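Side-chain contacts in alpha-rhamnosidase (Dictyoglomus thermophilum, PDB 6I60), which probably hydrolyses terminal non-reducing alpha-L-rhamnose residues from alpha-L-rhamnosides: residues Ile72-Ser76 with Leu77-Asn81; Phe521-Ile524 with Gly525-Lys529; Val741-Thr744 with Leu745-Ile749; Lys787-Ser791 with Phe792-Ile796; Ile886-Pro889 with Val890-Gly894. All blocks are in the same frame, centred on the assembly; numbering follows the deposited sequence.

In the fold
Five local contacts follow one another along a single chain and sample three of its family regions. Contact 1, in the N-terminal immunoglobulin-like region, joins the end of strand 68-74 to helix 77-80. Contacts 2, 3 and 4 belong to the six-hairpin glycosidase region: contact 2 opens helix 524-535 near the middle of the molecule, contact 3 lies within helix 738-750, and contact 4 caps helix 792-797. Contacts 3 and 4 come within about 9 Å at their nearest atoms. Contact 5 links two sheets of the C-terminal region. Contacts 1 and 3 are on opposite sides of the chain's centre, their centres 64 Å apart; each is a local motif of its own part of the fold, with no direct touch between them.

Contact 1. Residues Ile72-Ser76 with Leu77-Asn81; sequences IVSSS and LETIN
Ser76 O accepts a hydrogen bond from Ile80 N at 3.0 Å, with an N-H...O angle of 155°, and closes the first turn of helix 77-80 just after strand 68-74 ends. The chain bends through Ser75 and Ser76, which brings the CA atoms of Ser74 and Ile80 to 5.2 Å and lays the short helix against the strand end. Ser76 is the helix N-cap in this strand-to-helix junction of the immunoglobulin-like N-terminal region. Its OG accepts from Thr79 N at 2.9 Å, with an angle of 145° at the hydrogen, and so satisfies an amide that has no preceding turn to bond to. The hydroxyl of Thr79 adds a weak bond, OG1 to Ser76 OG at 3.1 Å. With chi1 at -80°, Thr79 keeps OG1 beside its own backbone N, facing the cap, while the methyl CG2 swings to Ser74 CB at 3.6 Å. Ser74 OG in turn rests near the backbone of the helix, 3.4 Å from Ile80 CA. Around the cap, Ser75 OG bonds to Asp86, Thr79 packs on Ile84, and Ile80 leans on Phe114 of the neighbouring strand 112-120. Ile80 also reaches back along the strand: its terminal CD1 lies 3.7 Å from Ile72 O, and 4.4 Å from the branch methyl CG2 of Ile72.

Contact 2. Residues Phe521-Ile524 with Gly525-Lys529; sequences FDMI and GFYRK
The opening turn of helix 524-535 carries a Met-aromatic contact between Met523 and Tyr527, four residues apart. Bends at chi2 (-86°) and chi3 (-41°) fold the methionine chain so that its methyl CE comes over one face of the tyrosine ring, offset toward the rim, as a CH-pi contact 3.9 Å from the centroid. SD sits obliquely and farther off, while Met523 CB touches the same ring at CE2, 3.6 Å away. CE also meets Phe526 CD2 at 3.7 Å. In the backbone, Tyr527 N bonds to Met523 O at 2.8 Å and Arg528 N to Ile524 O at 3.1 Å. A water links Gly525 N to Asp522 OD2, the latter weakly. Replacing Tyr527 by an alanine would probably take away the face over which Met523 CE packs, leaving the methyl with Phe526 alone of these two rings. Tyr527 packs onward against helices 514-520 and 564-576, helix-on-helix packing that fits the (alpha/alpha)6 barrel expected of a six-hairpin glycosidase.

Contact 3. Residues Val741-Thr744 with Leu745-Ile749; sequences VLKT and LLEDI
Lys743 and Glu747 meet through their aliphatic parts, crossing at about a right angle, with Lys743 CE 3.7 Å from Glu747 CG. Any attraction between the charges is probably weak, since Lys743 NZ stays 4.4 Å from Glu747 OE1, too far for a salt bridge. The lysine bends at chi2 (43°), which turns its far end along the helix toward the glutamate. Apolar packing comes next: Leu742 CG touches Leu746 CD1 at 4.1 Å, and both leucines lie on Tyr776. All these pairs are spaced by four residues, the signature of an alpha-helix, here helix 738-750 of the six-hairpin glycosidase region; Leu745 turns to helices 722-729 and 761-773. Backbone bonds repeat the same spacing: four successive ones run from Val741 O to Asp748 N, that from Glu747 N to Lys743 O measuring 2.8 Å. Among polar groups, Thr744 OG1 has two carbonyls within bonding distance, Asp740 O one turn back and Lys676 O, which must share its one proton, and Asp748 OD2 bonds weakly to Gln721 NE2.

Contact 4. Residues Lys787-Ser791 with Phe792-Ile796; sequences KTYPS and FGYMI
Ser791 OG accepts from Tyr794 N at 3.2 Å, with an N-H...O angle of 151°, and caps the start of helix 792-797. Beside this bond the Tyr794 ring receives Tyr789 CB over one face, a CH-pi contact 4.0 Å from the centroid and 18° off the ring normal. Tyr794 CG is anti to the backbone N (chi1 -179°), which carries the ring out over the preceding loop, where Tyr789 N lies over a face and Lys787 O at the edge. The cap is itself positioned by a second bond: Ser791 OG donates to Thr788 O at 2.7 Å, tying the loop across to the helix end. With Ser791 exchanged for an alanine, Tyr794 N and Thr788 O would probably both lose the hydroxyl they share, and the loop would be less firmly tied to the helix. Farther out, the peptide before Pro790 is cis, and Pro790 CB sits 3.4 Å above the centre of the Tyr789 ring plane. Tyr789 OH bonds to Glu808, Thr788 OG1 to His756, and the Phe792 ring meets Trp807 edge-to-face. Together these contacts make a serine N-cap at the start of a helix, entered through a loop with a cis-proline.

Contact 5. Residues Ile886-Pro889 with Val890-Gly894; sequences ISVP and VNSEG
Val888 and Pro889 face Ser892 where the chain leaves strand 882-888 and turns toward strand 893-899. Walking in from the strand, Ile886 directs its CB toward the returning chain but stops short of touching it. Val888 is the first to touch: with CG1 anti to the backbone N (chi1 -171°), this methyl comes 3.3 Å from Ser892 OG and 3.6 Å from Ser892 O, and it lies 4.2 Å from Gly894 N. The hydroxyl has a polar partner of its own in Trp844 O, and its touch with the methyl is van der Waals contact. Ile886 and Val888 both pack on Phe849 of strand 846-849, and Val888 also reaches Ile847. Pro889 follows, with O 3.5 Å from Ser892 CB and ring atom CD 4.3 Å from the same CB. The two segments share no hydrogen bond, and the CA atoms of Val888 and Gly894 stay 6.4 Å apart. At the bend, Asn891 has a positive phi (69°) and sends its amide to Gln66, Ser96 and Gln98 of the immunoglobulin-like N-terminal region. Because strand 882-888 belongs to one antiparallel sheet and strand 893-899 to a separate mixed one, the turn is a beta-arch, the connection between layers expected in a beta-sandwich domain.

Contact 1. Residues Ile72-Ser76 with Leu77-Asn81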
loop_
_atom_site.group_PDB
_atom_site.type_symbol
_atom_site.label_atom_id
_atom_site.label_comp_id
_atom_site.label_asym_id
_atom_site.label_seq_id
_atom_site.Cartn_x
_atom_site.Cartn_y
_atom_site.Cartn_z
ATOM N N ILE A 72 29.458 -9.501 1.461
ATOM C CA ILE A 72 30.618 -8.724 1.049
ATOM C C ILE A 72 30.126 -7.592 0.165
ATOM O O ILE A 72 29.353 -7.828 -0.772
ATOM C CB ILE A 72 31.639 -9.598 0.301
ATOM C CG1 ILE A 72 32.323 -10.558 1.277
ATOM C CG2 ILE A 72 32.639 -8.728 -0.442
ATOM C CD1 ILE A 72 33.680 -11.049 0.825
ATOM N N VAL A 73 30.552 -6.366 0.455
ATOM C CA VAL A 73 30.216 -5.230 -0.389
ATOM C C VAL A 73 31.514 -4.627 -0.895
ATOM O O VAL A 73 32.453 -4.419 -0.116
ATOM C CB VAL A 73 29.360 -4.190 0.352
ATOM C CG1 VAL A 73 29.015 -3.002 -0.588
ATOM C CG2 VAL A 73 28.121 -4.885 0.957
ATOM N N SER A 74 31.571 -4.365 -2.198
ATOM C CA SER A 74 32.765 -3.874 -2.861
ATOM C C SER A 74 32.412 -2.678 -3.738
ATOM O O SER A 74 31.240 -2.343 -3.943
ATOM C CB SER A 74 33.426 -4.968 -3.711
ATOM O OG SER A 74 33.789 -6.083 -2.916
ATOM N N SER A 75 33.453 -2.032 -4.263
ATOM C CA SER A 75 33.304 -0.823 -5.065
ATOM C C SER A 75 33.506 -1.057 -6.555
ATOM O O SER A 75 33.389 -0.107 -7.337
ATOM C CB SER A 75 34.282 0.254 -4.580
ATOM O OG SER A 75 35.601 -0.253 -4.497
ATOM N N SER A 76 33.809 -2.284 -6.973
ATOM C CA SER A 76 34.003 -2.565 -8.388
ATOM C C SER A 76 33.722 -4.039 -8.641
ATOM O O SER A 76 33.705 -4.855 -7.715
ATOM C CB SER A 76 35.417 -2.188 -8.847
ATOM O OG SER A 76 36.251 -3.329 -8.924
ATOM N N LEU A 77 33.492 -4.368 -9.914
ATOM C CA LEU A 77 33.187 -5.747 -10.279
ATOM C C LEU A 77 34.429 -6.627 -10.192
ATOM O O LEU A 77 34.380 -7.737 -9.648
ATOM C CB LEU A 77 32.586 -5.798 -11.683
ATOM C CG LEU A 77 32.287 -7.193 -12.236
ATOM C CD1 LEU A 77 31.332 -7.938 -11.316
ATOM C CD2 LEU A 77 31.723 -7.102 -13.648
ATOM N N GLU A 78 35.555 -6.152 -10.734
ATOM C CA GLU A 78 36.806 -6.891 -10.599
ATOM C C GLU A 78 37.182 -7.075 -9.136
ATOM O O GLU A 78 37.784 -8.090 -8.769
ATOM C CB GLU A 78 37.924 -6.168 -11.355
ATOM C CG GLU A 78 39.291 -6.836 -11.267
ATOM C CD GLU A 78 40.206 -6.169 -10.256
ATOM O OE1 GLU A 78 40.591 -6.832 -9.269
ATOM O OE2 GLU A 78 40.544 -4.981 -10.448
ATOM N N THR A 79 36.809 -6.119 -8.284
ATOM C CA THR A 79 37.167 -6.181 -6.872
ATOM C C THR A 79 36.311 -7.192 -6.114
ATOM O O THR A 79 36.835 -7.972 -5.310
ATOM C CB THR A 79 37.042 -4.788 -6.247
ATOM O OG1 THR A 79 38.203 -4.013 -6.570
ATOM C CG2 THR A 79 36.902 -4.874 -4.742
ATOM N N ILE A 80 34.998 -7.202 -6.364
ATOM C CA ILE A 80 34.119 -8.113 -5.635
ATOM C C ILE A 80 34.380 -9.557 -6.035
ATOM O O ILE A 80 34.174 -10.478 -5.233
ATOM C CB ILE A 80 32.642 -7.727 -5.844
ATOM C CG1 ILE A 80 31.751 -8.514 -4.883
ATOM C CG2 ILE A 80 32.206 -7.968 -7.280
ATOM C CD1 ILE A 80 30.708 -7.678 -4.210
ATOM N N ASN A 81 34.849 -9.789 -7.259
ATOM C CA ASN A 81 35.115 -11.152 -7.701
ATOM C C ASN A 81 36.381 -11.737 -7.091
ATOM O O ASN A 81 36.823 -12.805 -7.533
ATOM C CB ASN A 81 35.194 -11.197 -9.227
ATOM C CG ASN A 81 33.845 -10.971 -9.885
ATOM O OD1 ASN A 81 32.801 -11.294 -9.316
ATOM N ND2 ASN A 81 33.861 -10.416 -11.091
#

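Contact 2. Residues Phe521-Ile524 with Gly525-Lys529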
loop_
_atom_site.group_PDB
_atom_site.type_symbol
_atom_site.label_atom_id
_atom_site.label_comp_id
_atom_site.label_asym_id
_atom_site.label_seq_id
_atom_site.Cartn_x
_atom_site.Cartn_y
_atom_site.Cartn_z
ATOM N N PHE A 521 -0.326 -8.103 -1.109
ATOM C CA PHE A 521 0.674 -7.389 -1.889
ATOM C C PHE A 521 1.930 -7.170 -1.057
ATOM O O PHE A 521 1.897 -7.196 0.176
ATOM C CB PHE A 521 0.134 -6.043 -2.393
ATOM C CG PHE A 521 -1.291 -6.104 -2.874
ATOM C CD1 PHE A 521 -1.606 -6.714 -4.076
ATOM C CD2 PHE A 521 -2.315 -5.558 -2.119
ATOM C CE1 PHE A 521 -2.914 -6.775 -4.519
ATOM C CE2 PHE A 521 -3.624 -5.616 -2.558
ATOM C CZ PHE A 521 -3.922 -6.226 -3.759
ATOM N N ASP A 522 3.045 -6.967 -1.756
ATOM C CA ASP A 522 4.309 -6.597 -1.127
ATOM C C ASP A 522 4.229 -5.131 -0.719
ATOM O O ASP A 522 4.238 -4.241 -1.577
ATOM C CB ASP A 522 5.471 -6.846 -2.085
ATOM C CG ASP A 522 6.825 -6.624 -1.437
ATOM O OD1 ASP A 522 7.833 -7.142 -1.965
ATOM O OD2 ASP A 522 6.884 -5.930 -0.401
ATOM N N MET A 523 4.154 -4.873 0.587
ATOM C CA MET A 523 3.870 -3.535 1.090
ATOM C C MET A 523 4.962 -2.945 1.971
ATOM O O MET A 523 4.793 -1.819 2.454
ATOM C CB MET A 523 2.552 -3.534 1.878
ATOM C CG MET A 523 1.390 -4.188 1.157
ATOM S SD MET A 523 0.534 -3.046 0.061
ATOM C CE MET A 523 0.507 -1.567 1.069
ATOM N N ILE A 524 6.069 -3.658 2.200
ATOM C CA ILE A 524 7.076 -3.160 3.137
ATOM C C ILE A 524 7.730 -1.890 2.603
ATOM O O ILE A 524 8.017 -0.959 3.366
ATOM C CB ILE A 524 8.116 -4.252 3.452
ATOM C CG1 ILE A 524 9.170 -3.708 4.417
ATOM C CG2 ILE A 524 8.765 -4.774 2.177
ATOM C CD1 ILE A 524 9.593 -4.688 5.475
ATOM N N GLY A 525 7.966 -1.820 1.291
ATOM C CA GLY A 525 8.481 -0.590 0.713
ATOM C C GLY A 525 7.468 0.535 0.734
ATOM O O GLY A 525 7.834 1.702 0.907
ATOM N N PHE A 526 6.186 0.204 0.571
ATOM C CA PHE A 526 5.142 1.222 0.594
ATOM C C PHE A 526 4.936 1.771 2.000
ATOM O O PHE A 526 4.813 2.988 2.188
ATOM C CB PHE A 526 3.841 0.636 0.049
ATOM C CG PHE A 526 2.773 1.656 -0.200
ATOM C CD1 PHE A 526 2.748 2.375 -1.382
ATOM C CD2 PHE A 526 1.789 1.893 0.747
ATOM C CE1 PHE A 526 1.760 3.315 -1.617
ATOM C CE2 PHE A 526 0.801 2.833 0.520
ATOM C CZ PHE A 526 0.785 3.544 -0.664
ATOM N N TYR A 527 4.899 0.892 3.004
ATOM C CA TYR A 527 4.605 1.337 4.360
ATOM C C TYR A 527 5.786 2.064 4.987
ATOM O O TYR A 527 5.588 2.953 5.823
ATOM C CB TYR A 527 4.184 0.146 5.220
ATOM C CG TYR A 527 2.758 -0.284 4.971
ATOM C CD1 TYR A 527 1.769 0.653 4.703
ATOM C CD2 TYR A 527 2.400 -1.625 4.996
ATOM C CE1 TYR A 527 0.466 0.268 4.470
ATOM C CE2 TYR A 527 1.096 -2.021 4.765
ATOM C CZ TYR A 527 0.134 -1.069 4.502
ATOM O OH TYR A 527 -1.165 -1.456 4.270
ATOM N N ARG A 528 7.013 1.707 4.602
ATOM C CA ARG A 528 8.180 2.424 5.104
ATOM C C ARG A 528 8.148 3.884 4.672
ATOM O O ARG A 528 8.513 4.778 5.445
ATOM C CB ARG A 528 9.460 1.745 4.622
ATOM C CG ARG A 528 9.923 0.598 5.503
ATOM C CD ARG A 528 11.076 -0.154 4.860
ATOM N NE ARG A 528 12.329 0.041 5.583
ATOM C CZ ARG A 528 13.425 0.575 5.051
ATOM N NH1 ARG A 528 13.427 0.972 3.785
ATOM N NH2 ARG A 528 14.520 0.712 5.786
ATOM N N LYS A 529 7.710 4.145 3.438
ATOM C CA LYS A 529 7.548 5.521 2.984
ATOM C C LYS A 529 6.402 6.209 3.715
ATOM O O LYS A 529 6.507 7.388 4.072
ATOM C CB LYS A 529 7.318 5.548 1.472
ATOM C CG LYS A 529 7.073 6.935 0.902
ATOM C CD LYS A 529 5.644 7.082 0.417
ATOM C CE LYS A 529 5.433 8.409 -0.291
ATOM N NZ LYS A 529 4.121 9.016 0.066
HETATM O O HOH W 1 8.221 -3.497 -1.285
#

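Contact 3. Residues Val741-Thr744 with Leu745-Ile749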
loop_
_atom_site.group_PDB
_atom_site.type_symbol
_atom_site.label_atom_id
_atom_site.label_comp_id
_atom_site.label_asym_id
_atom_site.label_seq_id
_atom_site.Cartn_x
_atom_site.Cartn_y
_atom_site.Cartn_z
ATOM N N VAL A 741 -19.979 -12.549 28.897
ATOM C CA VAL A 741 -19.845 -11.467 27.927
ATOM C C VAL A 741 -19.848 -12.021 26.507
ATOM O O VAL A 741 -20.486 -11.459 25.607
ATOM C CB VAL A 741 -18.573 -10.651 28.218
ATOM C CG1 VAL A 741 -18.259 -9.711 27.064
ATOM C CG2 VAL A 741 -18.733 -9.877 29.518
ATOM N N LEU A 742 -19.143 -13.133 26.283
ATOM C CA LEU A 742 -19.125 -13.741 24.958
ATOM C C LEU A 742 -20.513 -14.210 24.541
ATOM O O LEU A 742 -20.861 -14.137 23.355
ATOM C CB LEU A 742 -18.133 -14.905 24.933
ATOM C CG LEU A 742 -18.223 -15.902 23.779
ATOM C CD1 LEU A 742 -17.423 -15.406 22.585
ATOM C CD2 LEU A 742 -17.740 -17.274 24.223
ATOM N N LYS A 743 -21.322 -14.680 25.496
ATOM C CA LYS A 743 -22.672 -15.126 25.167
ATOM C C LYS A 743 -23.551 -13.959 24.738
ATOM O O LYS A 743 -24.372 -14.097 23.823
ATOM C CB LYS A 743 -23.293 -15.859 26.356
ATOM C CG LYS A 743 -24.562 -16.635 26.013
ATOM C CD LYS A 743 -24.411 -17.397 24.701
ATOM C CE LYS A 743 -25.675 -18.171 24.350
ATOM N NZ LYS A 743 -25.742 -18.505 22.896
ATOM N N THR A 744 -23.399 -12.803 25.391
ATOM C CA THR A 744 -24.141 -11.617 24.972
ATOM C C THR A 744 -23.804 -11.247 23.534
ATOM O O THR A 744 -24.675 -10.803 22.776
ATOM C CB THR A 744 -23.841 -10.448 25.913
ATOM O OG1 THR A 744 -23.920 -10.895 27.272
ATOM C CG2 THR A 744 -24.838 -9.317 25.701
ATOM N N LEU A 745 -22.544 -11.434 23.136
ATOM C CA LEU A 745 -22.156 -11.162 21.758
ATOM C C LEU A 745 -22.794 -12.160 20.798
ATOM O O LEU A 745 -23.298 -11.774 19.736
ATOM C CB LEU A 745 -20.632 -11.189 21.634
ATOM C CG LEU A 745 -20.064 -11.141 20.217
ATOM C CD1 LEU A 745 -20.485 -9.856 19.523
ATOM C CD2 LEU A 745 -18.555 -11.274 20.244
ATOM N N LEU A 746 -22.787 -13.447 21.157
ATOM C CA LEU A 746 -23.363 -14.468 20.287
ATOM C C LEU A 746 -24.869 -14.291 20.141
ATOM O O LEU A 746 -25.410 -14.430 19.038
ATOM C CB LEU A 746 -23.038 -15.860 20.828
ATOM C CG LEU A 746 -21.579 -16.314 20.725
ATOM C CD1 LEU A 746 -21.331 -17.546 21.587
ATOM C CD2 LEU A 746 -21.200 -16.579 19.274
ATOM N N GLU A 747 -25.562 -13.985 21.240
ATOM C CA GLU A 747 -27.009 -13.802 21.166
ATOM C C GLU A 747 -27.376 -12.553 20.375
ATOM O O GLU A 747 -28.395 -12.542 19.676
ATOM C CB GLU A 747 -27.603 -13.746 22.572
ATOM C CG GLU A 747 -27.405 -15.026 23.369
ATOM C CD GLU A 747 -28.081 -14.985 24.723
ATOM O OE1 GLU A 747 -28.676 -16.010 25.122
ATOM O OE2 GLU A 747 -28.019 -13.929 25.388
ATOM N N ASP A 748 -26.566 -11.496 20.468
ATOM C CA ASP A 748 -26.815 -10.316 19.650
ATOM C C ASP A 748 -26.569 -10.601 18.175
ATOM O O ASP A 748 -27.199 -9.982 17.309
ATOM C CB ASP A 748 -25.943 -9.156 20.122
ATOM C CG ASP A 748 -26.488 -7.808 19.697
ATOM O OD1 ASP A 748 -27.120 -7.127 20.533
ATOM O OD2 ASP A 748 -26.283 -7.431 18.525
ATOM N N ILE A 749 -25.668 -11.534 17.873
ATOM C CA ILE A 749 -25.390 -11.888 16.486
ATOM C C ILE A 749 -26.449 -12.845 15.953
ATOM O O ILE A 749 -27.002 -12.641 14.865
ATOM C CB ILE A 749 -23.979 -12.491 16.365
ATOM C CG1 ILE A 749 -22.912 -11.407 16.521
ATOM C CG2 ILE A 749 -23.819 -13.216 15.039
ATOM C CD1 ILE A 749 -21.503 -11.958 16.635
#

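Contact 4. Residues Lys787-Ser791 with Phe792-Ile796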
loop_
_atom_site.group_PDB
_atom_site.type_symbol
_atom_site.label_atom_id
_atom_site.label_comp_id
_atom_site.label_asym_id
_atom_site.label_seq_id
_atom_site.Cartn_x
_atom_site.Cartn_y
_atom_site.Cartn_z
ATOM N N LYS A 787 -26.177 -12.855 2.098
ATOM C CA LYS A 787 -26.390 -12.087 0.879
ATOM C C LYS A 787 -27.400 -10.964 1.071
ATOM O O LYS A 787 -27.788 -10.315 0.095
ATOM C CB LYS A 787 -26.841 -13.008 -0.257
ATOM C CG LYS A 787 -25.705 -13.551 -1.108
ATOM C CD LYS A 787 -26.225 -14.498 -2.177
ATOM C CE LYS A 787 -25.734 -15.919 -1.948
ATOM N NZ LYS A 787 -25.506 -16.639 -3.233
ATOM N N THR A 788 -27.833 -10.719 2.303
ATOM C CA THR A 788 -28.815 -9.694 2.614
ATOM C C THR A 788 -28.180 -8.604 3.467
ATOM O O THR A 788 -27.066 -8.747 3.978
ATOM C CB THR A 788 -30.018 -10.304 3.335
ATOM O OG1 THR A 788 -29.555 -11.189 4.362
ATOM C CG2 THR A 788 -30.882 -11.082 2.357
ATOM N N TYR A 789 -28.912 -7.504 3.622
ATOM C CA TYR A 789 -28.410 -6.387 4.410
ATOM C C TYR A 789 -28.409 -6.747 5.896
ATOM O O TYR A 789 -29.360 -7.367 6.387
ATOM C CB TYR A 789 -29.264 -5.137 4.177
ATOM C CG TYR A 789 -28.903 -3.975 5.079
ATOM C CD1 TYR A 789 -29.496 -3.826 6.328
ATOM C CD2 TYR A 789 -27.970 -3.029 4.681
ATOM C CE1 TYR A 789 -29.163 -2.778 7.154
ATOM C CE2 TYR A 789 -27.635 -1.972 5.498
ATOM C CZ TYR A 789 -28.234 -1.852 6.734
ATOM O OH TYR A 789 -27.903 -0.798 7.554
ATOM N N PRO A 790 -27.356 -6.371 6.643
ATOM C CA PRO A 790 -26.125 -5.765 6.126
ATOM C C PRO A 790 -24.956 -6.753 6.064
ATOM O O PRO A 790 -24.624 -7.383 7.072
ATOM C CB PRO A 790 -25.841 -4.652 7.137
ATOM C CG PRO A 790 -26.491 -5.122 8.428
ATOM C CD PRO A 790 -27.425 -6.273 8.111
ATOM N N SER A 791 -24.336 -6.882 4.895
ATOM C CA SER A 791 -23.247 -7.835 4.721
ATOM C C SER A 791 -22.446 -7.455 3.486
ATOM O O SER A 791 -22.840 -6.587 2.703
ATOM C CB SER A 791 -23.778 -9.266 4.605
ATOM O OG SER A 791 -24.519 -9.425 3.409
ATOM N N PHE A 792 -21.302 -8.124 3.323
ATOM C CA PHE A 792 -20.497 -7.924 2.124
ATOM C C PHE A 792 -21.147 -8.565 0.908
ATOM O O PHE A 792 -20.973 -8.078 -0.215
ATOM C CB PHE A 792 -19.088 -8.479 2.335
ATOM C CG PHE A 792 -18.333 -7.793 3.433
ATOM C CD1 PHE A 792 -17.574 -6.668 3.168
ATOM C CD2 PHE A 792 -18.395 -8.263 4.734
ATOM C CE1 PHE A 792 -16.885 -6.029 4.178
ATOM C CE2 PHE A 792 -17.710 -7.628 5.748
ATOM C CZ PHE A 792 -16.956 -6.508 5.469
ATOM N N GLY A 793 -21.895 -9.652 1.111
ATOM C CA GLY A 793 -22.621 -10.258 0.010
ATOM C C GLY A 793 -23.706 -9.359 -0.543
ATOM O O GLY A 793 -23.972 -9.374 -1.748
ATOM N N TYR A 794 -24.341 -8.563 0.321
ATOM C CA TYR A 794 -25.352 -7.624 -0.149
ATOM C C TYR A 794 -24.759 -6.596 -1.105
ATOM O O TYR A 794 -25.441 -6.149 -2.035
ATOM C CB TYR A 794 -26.015 -6.932 1.043
ATOM C CG TYR A 794 -27.106 -5.961 0.658
ATOM C CD1 TYR A 794 -28.202 -6.378 -0.086
ATOM C CD2 TYR A 794 -27.039 -4.628 1.037
ATOM C CE1 TYR A 794 -29.202 -5.494 -0.442
ATOM C CE2 TYR A 794 -28.035 -3.735 0.686
ATOM C CZ TYR A 794 -29.114 -4.173 -0.054
ATOM O OH TYR A 794 -30.108 -3.291 -0.408
ATOM N N MET A 795 -23.498 -6.209 -0.896
ATOM C CA MET A 795 -22.841 -5.310 -1.840
ATOM C C MET A 795 -22.674 -5.976 -3.197
ATOM O O MET A 795 -22.937 -5.360 -4.237
ATOM C CB MET A 795 -21.481 -4.872 -1.295
ATOM C CG MET A 795 -21.522 -4.243 0.085
ATOM S SD MET A 795 -19.930 -3.529 0.543
ATOM C CE MET A 795 -20.216 -3.158 2.273
ATOM N N ILE A 796 -22.247 -7.241 -3.203
ATOM C CA ILE A 796 -22.029 -7.956 -4.455
ATOM C C ILE A 796 -23.351 -8.179 -5.181
ATOM O O ILE A 796 -23.437 -8.020 -6.405
ATOM C CB ILE A 796 -21.289 -9.281 -4.185
ATOM C CG1 ILE A 796 -19.773 -9.092 -4.298
ATOM C CG2 ILE A 796 -21.748 -10.374 -5.139
ATOM C CD1 ILE A 796 -19.179 -8.151 -3.266
#

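Contact 5. Residues Ile886-Pro889 with Val890-Gly894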
loop_
_atom_site.group_PDB
_atom_site.type_symbol
_atom_site.label_atom_id
_atom_site.label_comp_id
_atom_site.label_asym_id
_atom_site.label_seq_id
_atom_site.Cartn_x
_atom_site.Cartn_y
_atom_site.Cartn_z
ATOM N N ILE A 886 1.011 -28.627 3.012
ATOM C CA ILE A 886 1.646 -27.379 3.412
ATOM C C ILE A 886 3.033 -27.302 2.791
ATOM O O ILE A 886 3.610 -28.303 2.358
ATOM C CB ILE A 886 1.732 -27.231 4.946
ATOM C CG1 ILE A 886 2.721 -28.245 5.524
ATOM C CG2 ILE A 886 0.357 -27.393 5.577
ATOM C CD1 ILE A 886 3.231 -27.881 6.904
ATOM N N SER A 887 3.565 -26.082 2.749
ATOM C CA SER A 887 4.909 -25.832 2.241
ATOM C C SER A 887 5.584 -24.816 3.148
ATOM O O SER A 887 5.058 -23.718 3.353
ATOM C CB SER A 887 4.869 -25.331 0.796
ATOM O OG SER A 887 4.707 -26.412 -0.105
ATOM N N VAL A 888 6.739 -25.186 3.693
ATOM C CA VAL A 888 7.504 -24.335 4.593
ATOM C C VAL A 888 8.850 -24.047 3.926
ATOM O O VAL A 888 9.545 -24.988 3.547
ATOM C CB VAL A 888 7.721 -24.976 5.973
ATOM C CG1 VAL A 888 8.320 -23.967 6.944
ATOM C CG2 VAL A 888 6.410 -25.536 6.507
ATOM N N PRO A 889 9.247 -22.788 3.776
ATOM C CA PRO A 889 10.555 -22.487 3.187
ATOM C C PRO A 889 11.672 -22.709 4.199
ATOM O O PRO A 889 11.445 -22.937 5.388
ATOM C CB PRO A 889 10.429 -21.010 2.806
ATOM C CG PRO A 889 9.486 -20.454 3.822
ATOM C CD PRO A 889 8.529 -21.569 4.196
ATOM N N VAL A 890 12.904 -22.636 3.695
ATOM C CA VAL A 890 14.073 -22.834 4.544
ATOM C C VAL A 890 14.221 -21.653 5.509
ATOM O O VAL A 890 13.862 -20.511 5.191
ATOM C CB VAL A 890 15.338 -23.020 3.685
ATOM C CG1 VAL A 890 16.457 -23.636 4.496
ATOM C CG2 VAL A 890 15.044 -23.899 2.472
ATOM N N ASN A 891 14.755 -21.940 6.703
ATOM C CA ASN A 891 14.865 -20.979 7.811
ATOM C C ASN A 891 13.490 -20.634 8.383
ATOM O O ASN A 891 13.235 -19.499 8.787
ATOM C CB ASN A 891 15.615 -19.705 7.404
ATOM C CG ASN A 891 16.326 -19.055 8.570
ATOM O OD1 ASN A 891 17.136 -19.692 9.245
ATOM N ND2 ASN A 891 16.032 -17.784 8.815
ATOM N N SER A 892 12.603 -21.624 8.434
ATOM C CA SER A 892 11.281 -21.447 9.015
ATOM C C SER A 892 10.783 -22.796 9.512
ATOM O O SER A 892 11.213 -23.850 9.035
ATOM C CB SER A 892 10.296 -20.849 8.006
ATOM O OG SER A 892 8.960 -21.062 8.421
ATOM N N GLU A 893 9.876 -22.753 10.482
ATOM C CA GLU A 893 9.290 -23.956 11.052
ATOM C C GLU A 893 7.773 -23.874 10.972
ATOM O O GLU A 893 7.187 -22.789 11.019
ATOM C CB GLU A 893 9.737 -24.171 12.508
ATOM C CG GLU A 893 9.119 -23.209 13.508
ATOM C CD GLU A 893 9.759 -23.306 14.881
ATOM O OE1 GLU A 893 10.684 -22.514 15.167
ATOM O OE2 GLU A 893 9.340 -24.177 15.675
ATOM N N GLY A 894 7.142 -25.038 10.845
ATOM C CA GLY A 894 5.703 -25.134 10.694
ATOM C C GLY A 894 5.064 -25.793 11.900
ATOM O O GLY A 894 5.640 -26.696 12.509
#